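Local coordinates for protein DNA ligase (Archaeoglobus fulgidus, PDB 3GDE) that probably seals nicks in double-stranded DNA during replication, recombination and repair, using ATP and releasing AMP and diphosphate, at residues 198-201 against 202-205; 31-34 against 35-38; 275-278 against 279-283. One frame throughout, in Å; residues are numbered along the deposited sequence.

Contact 1. Residues 198-201 against 202-205; sequences NDLG and RVAV
Asp199 reaches into the first turn of helix 200-216 and is its N-cap, with one carboxylate oxygen accepting from two backbone amides. OD1 accepts from Arg202 N at 3.2 Å on a nearly straight path (N-H...O 166°), and the amide arrives from above the carboxylate plane, 78° out of it. The second bond, from Gly201 N to the same OD1 at 3.0 Å, is bent and weak. Asp199 owes this position to its first torsion: with CG opposite the backbone N (chi1 -171°), the carboxylate swings beside the carbonyl and within reach of the amides of the opening turn. The other oxygen, OD2, hydrogen-bonds to Tyr43 OH of helix 39-49, so both carboxylate oxygens of this buried residue have partners.

The i to i+4 main-chain bonds start at the same residue. Val203 N gives to Asp199 O at 3.1 Å, Ala204 N to Leu200 O at 2.9 Å and Val205 N to Gly201 O at 3.0 Å. Each acceptor also lies against a side chain of the following turn; Val205 CG2, for one, sits 3.3 Å from Gly201 O.

Arg202 rests its CB against the Asp199 carboxylate (CB to CG 3.8 Å), but its bent chain carries the guanidinium elsewhere, toward Glu221, with which it makes a long, weak ion pair. Leu200 packs on Met175 and Ile179 of helix 172-182, and its CD2 brushes Val203 CB. Just before the cap, Asn198 has left the preceding helix with positive phi; its O accepts from Trp57 NE1, its ND2 bonds to Pro225 O and its OD1, weakly, to Arg227 NE.

Chemically, Asp199 works here through two amides and a hydroxyl rather than a salt bridge, and a negative charge at the amino end of a helix would probably be favoured by the helix dipole.

Contact 2. Residues 31-34 against 35-38; sequences AFLQ and KIED
Lys35 folds back along helix 22-34, near its C-terminal end in the N-terminal, DNA-binding domain of the ligase, and gives its ammonium NZ to Ala31 O at 2.9 Å. The chain runs extended until its last torsion, where a bend (chi4 54°) brings NZ in above the plane of the Ala31 carbonyl, 42° out of it. Lys35 N meets Phe32 O at 3.3 Å, and Ile36 N makes a weak bond to Leu33 O; both link residues three apart.

On the apolar side, Ile36 CG1 lies 3.5 Å from Phe32 O, and CD1 goes on to the Phe32 ring, 4.0 Å from CE2. Leu33 is a looser neighbour, its CD1 4.5 Å from the same methyl.

Water carries the next layer. One molecule donates to both Leu33 O and Ile36 O; another accepts from Lys35 NZ and gives a weak bond to Gln34 OE1. Farther out, helix 39-49 lies against Leu33 through Leu42 and Val45, Phe32 stacks on Phe12, and the amide of Gln34 bonds through NE2 to Ala182 O. Glu37 pairs with Lys208 through OE1, while its OE2 accepts from a water, at 3.2 Å, that also donates to Gln34 O.

Contact 3. Residues 275-278 against 279-283; sequences ENVT and NALPD
Val277 and Leu281 meet in a local turn contact, where the loop after strand 268-271 curls round into helix 282-291. The two side chains run alongside each other in one direction, CG2 of Val277 standing 4.2 Å from CD1 of Leu281. With chi1 of Val277 at -68°, CG1 lies anti to the carbonyl carbon, which leaves CG2 between N and C, facing the leucine; Leu281 CG in turn packs 3.4 Å from Val277 O.

Main-chain bonds close the bend. Leu281 N donates to Thr278 O at 3.1 Å, coming in well above the carbonyl plane, and Ala280 N makes a weak bond to Val277 O. A water accepts from Asn279 N at 3.0 Å and gives a weak bond to Asn276 O, bridging the two backbone groups.

All of this lies within the adenylation domain, the nucleotidyltransferase fold of ATP-dependent ligases, and Leu281 occupies the N-cap position of the helix that follows. The side chain of Val277 is about 9 Å from that of Arg272, a predicted ATP-binding residue, which places the turn close to the predicted nucleotide site.

Strand 268-271 also holds the loop: Thr278 OG1 is hydrogen-bonded to Ile269 N, and Val277 is paired with Ile269 through the backbone. Phe320 of helix 313-321 packs on both Val277 and Leu281, while Arg319 of that helix bonds to Ala280 O and forms a salt bridge with Asp283 OD2.

All three contacts are local, but each treats a helix end differently. Contact 1 is the most buried and opens a helix with a carboxylate cap; contact 2, partly buried, closes one with a lysine and several waters; contact 3 is a partly buried turn leading into a helix, held chiefly by backbone bonds and an aliphatic pair. Contacts 1 and 2 lie about 14 Å apart between centres and share a neighbour, helix 39-49, which receives Leu33 in contact 2 and gives Tyr43 to Asp199 in contact 1. Contact 3 sits in the adenylation domain, its centre about 38 Å from that of contact 2.

Contact 1. Residues 198-201 against 202-205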
# COMPACT_ATOMS: atom_id res chain seq x y z
N ASN A 198 8.52 8.93 -1.13
CA ASN A 198 7.18 8.32 -1.14
C ASN A 198 6.02 9.30 -1.35
O ASN A 198 4.91 9.14 -0.81
CB ASN A 198 7.00 7.44 0.11
CG ASN A 198 7.79 6.16 0.03
OD1 ASN A 198 7.39 5.22 -0.65
ND2 ASN A 198 8.95 6.13 0.69
N ASP A 199 6.29 10.32 -2.18
CA ASP A 199 5.30 11.28 -2.61
C ASP A 199 5.60 11.65 -4.06
O ASP A 199 6.50 12.45 -4.33
CB ASP A 199 5.34 12.53 -1.71
CG ASP A 199 4.19 13.50 -1.98
OD1 ASP A 199 3.59 13.47 -3.08
OD2 ASP A 199 3.89 14.30 -1.08
N LEU A 200 4.85 11.06 -5.00
CA LEU A 200 5.02 11.31 -6.43
C LEU A 200 4.72 12.74 -6.82
O LEU A 200 5.27 13.25 -7.80
CB LEU A 200 4.17 10.35 -7.27
CG LEU A 200 4.90 9.26 -8.05
CD1 LEU A 200 3.99 8.68 -9.12
CD2 LEU A 200 6.22 9.76 -8.68
N GLY A 201 3.81 13.38 -6.08
CA GLY A 201 3.50 14.78 -6.28
C GLY A 201 4.69 15.67 -6.01
O GLY A 201 5.04 16.52 -6.84
N ARG A 202 5.32 15.47 -4.85
CA ARG A 202 6.57 16.14 -4.49
C ARG A 202 7.64 15.93 -5.56
O ARG A 202 8.33 16.86 -5.96
CB ARG A 202 7.07 15.62 -3.14
CG ARG A 202 7.72 16.67 -2.25
CD ARG A 202 9.21 16.49 -2.04
NE ARG A 202 9.47 15.62 -0.91
CZ ARG A 202 10.51 15.69 -0.08
NH1 ARG A 202 11.45 16.63 -0.22
NH2 ARG A 202 10.62 14.81 0.91
N VAL A 203 7.78 14.68 -6.01
CA VAL A 203 8.73 14.33 -7.06
C VAL A 203 8.46 15.08 -8.38
O VAL A 203 9.40 15.60 -9.00
CB VAL A 203 8.80 12.78 -7.27
CG1 VAL A 203 9.55 12.41 -8.53
CG2 VAL A 203 9.46 12.11 -6.07
N ALA A 204 7.19 15.16 -8.79
CA ALA A 204 6.80 15.86 -10.01
C ALA A 204 7.18 17.35 -9.92
O ALA A 204 7.75 17.91 -10.87
CB ALA A 204 5.32 15.70 -10.27
N VAL A 205 6.88 17.96 -8.78
CA VAL A 205 7.20 19.37 -8.56
C VAL A 205 8.71 19.63 -8.63
O VAL A 205 9.14 20.64 -9.19
CB VAL A 205 6.57 19.90 -7.25
CG1 VAL A 205 7.01 21.35 -6.95
CG2 VAL A 205 5.04 19.80 -7.30

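Contact 2. Residues 31-34 against 35-38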
# COMPACT_ATOMS: atom_id res chain seq x y z
N ALA A 31 2.18 15.24 -21.60
CA ALA A 31 1.72 16.48 -22.26
C ALA A 31 0.89 17.36 -21.34
O ALA A 31 1.12 18.56 -21.26
CB ALA A 31 0.94 16.15 -23.57
N PHE A 32 -0.08 16.75 -20.65
CA PHE A 32 -0.93 17.46 -19.67
C PHE A 32 -0.13 18.08 -18.53
O PHE A 32 -0.31 19.25 -18.19
CB PHE A 32 -1.99 16.51 -19.10
CG PHE A 32 -3.09 17.20 -18.34
CD1 PHE A 32 -4.13 17.83 -19.02
CD2 PHE A 32 -3.10 17.20 -16.94
CE1 PHE A 32 -5.16 18.47 -18.32
CE2 PHE A 32 -4.12 17.84 -16.23
CZ PHE A 32 -5.15 18.48 -16.91
N LEU A 33 0.74 17.26 -17.92
CA LEU A 33 1.57 17.67 -16.79
C LEU A 33 2.49 18.86 -17.12
O LEU A 33 2.68 19.76 -16.30
CB LEU A 33 2.41 16.47 -16.31
CG LEU A 33 1.99 15.56 -15.13
CD1 LEU A 33 0.48 15.46 -14.83
CD2 LEU A 33 2.65 14.19 -15.25
N GLN A 34 3.04 18.85 -18.33
CA GLN A 34 3.94 19.91 -18.83
C GLN A 34 3.36 21.31 -18.86
O GLN A 34 4.11 22.29 -18.84
CB GLN A 34 4.36 19.58 -20.27
CG GLN A 34 5.57 18.73 -20.35
CD GLN A 34 5.93 18.38 -21.77
OE1 GLN A 34 5.11 18.48 -22.69
NE2 GLN A 34 7.17 17.93 -21.97
N LYS A 35 2.03 21.42 -18.95
CA LYS A 35 1.36 22.69 -19.19
C LYS A 35 0.76 23.27 -17.92
O LYS A 35 0.12 24.34 -17.94
CB LYS A 35 0.31 22.51 -20.29
CG LYS A 35 0.90 22.11 -21.62
CD LYS A 35 -0.18 21.80 -22.63
CE LYS A 35 0.41 21.28 -23.94
NZ LYS A 35 1.33 20.10 -23.70
N ILE A 36 0.98 22.58 -16.81
CA ILE A 36 0.56 23.08 -15.52
C ILE A 36 1.68 23.95 -14.95
O ILE A 36 2.81 23.50 -14.78
CB ILE A 36 0.19 21.94 -14.56
CG1 ILE A 36 -0.81 20.98 -15.23
CG2 ILE A 36 -0.38 22.51 -13.26
CD1 ILE A 36 -1.04 19.67 -14.51
N GLU A 37 1.36 25.21 -14.67
CA GLU A 37 2.34 26.16 -14.13
C GLU A 37 2.24 26.28 -12.62
O GLU A 37 3.25 26.44 -11.96
CB GLU A 37 2.22 27.53 -14.79
CG GLU A 37 2.98 27.64 -16.12
CD GLU A 37 4.49 27.36 -15.98
OE1 GLU A 37 5.10 27.65 -14.92
OE2 GLU A 37 5.07 26.84 -16.96
N ASP A 38 1.03 26.20 -12.09
CA ASP A 38 0.82 26.26 -10.65
C ASP A 38 1.24 24.95 -10.02
O ASP A 38 0.67 23.90 -10.31
CB ASP A 38 -0.63 26.61 -10.32
CG ASP A 38 -0.87 26.72 -8.83
OD1 ASP A 38 -0.84 25.69 -8.14
OD2 ASP A 38 -1.07 27.84 -8.33
O HOH W 1 4.38 21.66 -15.36
O HOH W 2 3.92 21.59 -23.33
O HOH W 3 5.36 24.48 -19.05

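Contact 3. Residues 275-278 against 279-283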
# COMPACT_ATOMS: atom_id res chain seq x y z
N GLU A 275 2.71 2.52 6.83
CA GLU A 275 1.71 3.15 7.68
C GLU A 275 2.45 3.68 8.90
O GLU A 275 3.34 3.01 9.44
CB GLU A 275 0.65 2.13 8.14
CG GLU A 275 -0.52 2.73 8.94
CD GLU A 275 -1.21 1.74 9.89
OE1 GLU A 275 -1.00 0.50 9.76
OE2 GLU A 275 -1.99 2.19 10.77
N ASN A 276 2.08 4.89 9.33
CA ASN A 276 2.59 5.48 10.57
C ASN A 276 1.97 4.75 11.77
O ASN A 276 0.78 4.90 12.06
CB ASN A 276 2.31 6.99 10.61
CG ASN A 276 3.11 7.73 11.68
OD1 ASN A 276 3.55 8.86 11.47
ND2 ASN A 276 3.28 7.10 12.84
N VAL A 277 2.77 3.93 12.44
CA VAL A 277 2.28 3.09 13.55
C VAL A 277 2.90 3.54 14.88
O VAL A 277 2.88 2.81 15.87
CB VAL A 277 2.56 1.56 13.30
CG1 VAL A 277 1.72 1.02 12.14
CG2 VAL A 277 4.06 1.30 13.05
N THR A 278 3.44 4.76 14.90
CA THR A 278 4.13 5.32 16.07
C THR A 278 3.28 5.35 17.35
O THR A 278 3.73 4.91 18.41
CB THR A 278 4.66 6.73 15.77
OG1 THR A 278 5.35 6.71 14.52
CG2 THR A 278 5.62 7.22 16.86
N ASN A 279 2.05 5.85 17.25
CA ASN A 279 1.15 5.98 18.40
C ASN A 279 0.66 4.63 18.92
O ASN A 279 0.24 4.52 20.08
CB ASN A 279 -0.05 6.89 18.07
CG ASN A 279 0.37 8.31 17.75
OD1 ASN A 279 1.45 8.75 18.14
ND2 ASN A 279 -0.47 9.02 17.01
N ALA A 280 0.73 3.61 18.07
CA ALA A 280 0.36 2.25 18.45
C ALA A 280 1.48 1.57 19.25
O ALA A 280 1.23 0.58 19.93
CB ALA A 280 -0.01 1.43 17.22
N LEU A 281 2.69 2.12 19.18
CA LEU A 281 3.85 1.50 19.81
C LEU A 281 4.57 2.37 20.85
O LEU A 281 5.79 2.57 20.76
CB LEU A 281 4.86 1.02 18.75
CG LEU A 281 4.37 0.19 17.54
CD1 LEU A 281 5.55 -0.18 16.64
CD2 LEU A 281 3.59 -1.07 17.96
N PRO A 282 3.84 2.88 21.87
CA PRO A 282 4.52 3.66 22.91
C PRO A 282 5.65 2.89 23.60
O PRO A 282 6.69 3.48 23.92
CB PRO A 282 3.40 4.00 23.90
CG PRO A 282 2.30 3.03 23.61
CD PRO A 282 2.39 2.78 22.14
N ASP A 283 5.45 1.59 23.80
CA ASP A 283 6.46 0.74 24.43
C ASP A 283 7.78 0.69 23.65
O ASP A 283 8.86 0.86 24.23
CB ASP A 283 5.92 -0.67 24.69
CG ASP A 283 5.30 -1.33 23.46
OD1 ASP A 283 5.26 -2.58 23.42
OD2 ASP A 283 4.84 -0.63 22.54
O HOH W 4 0.88 6.67 14.58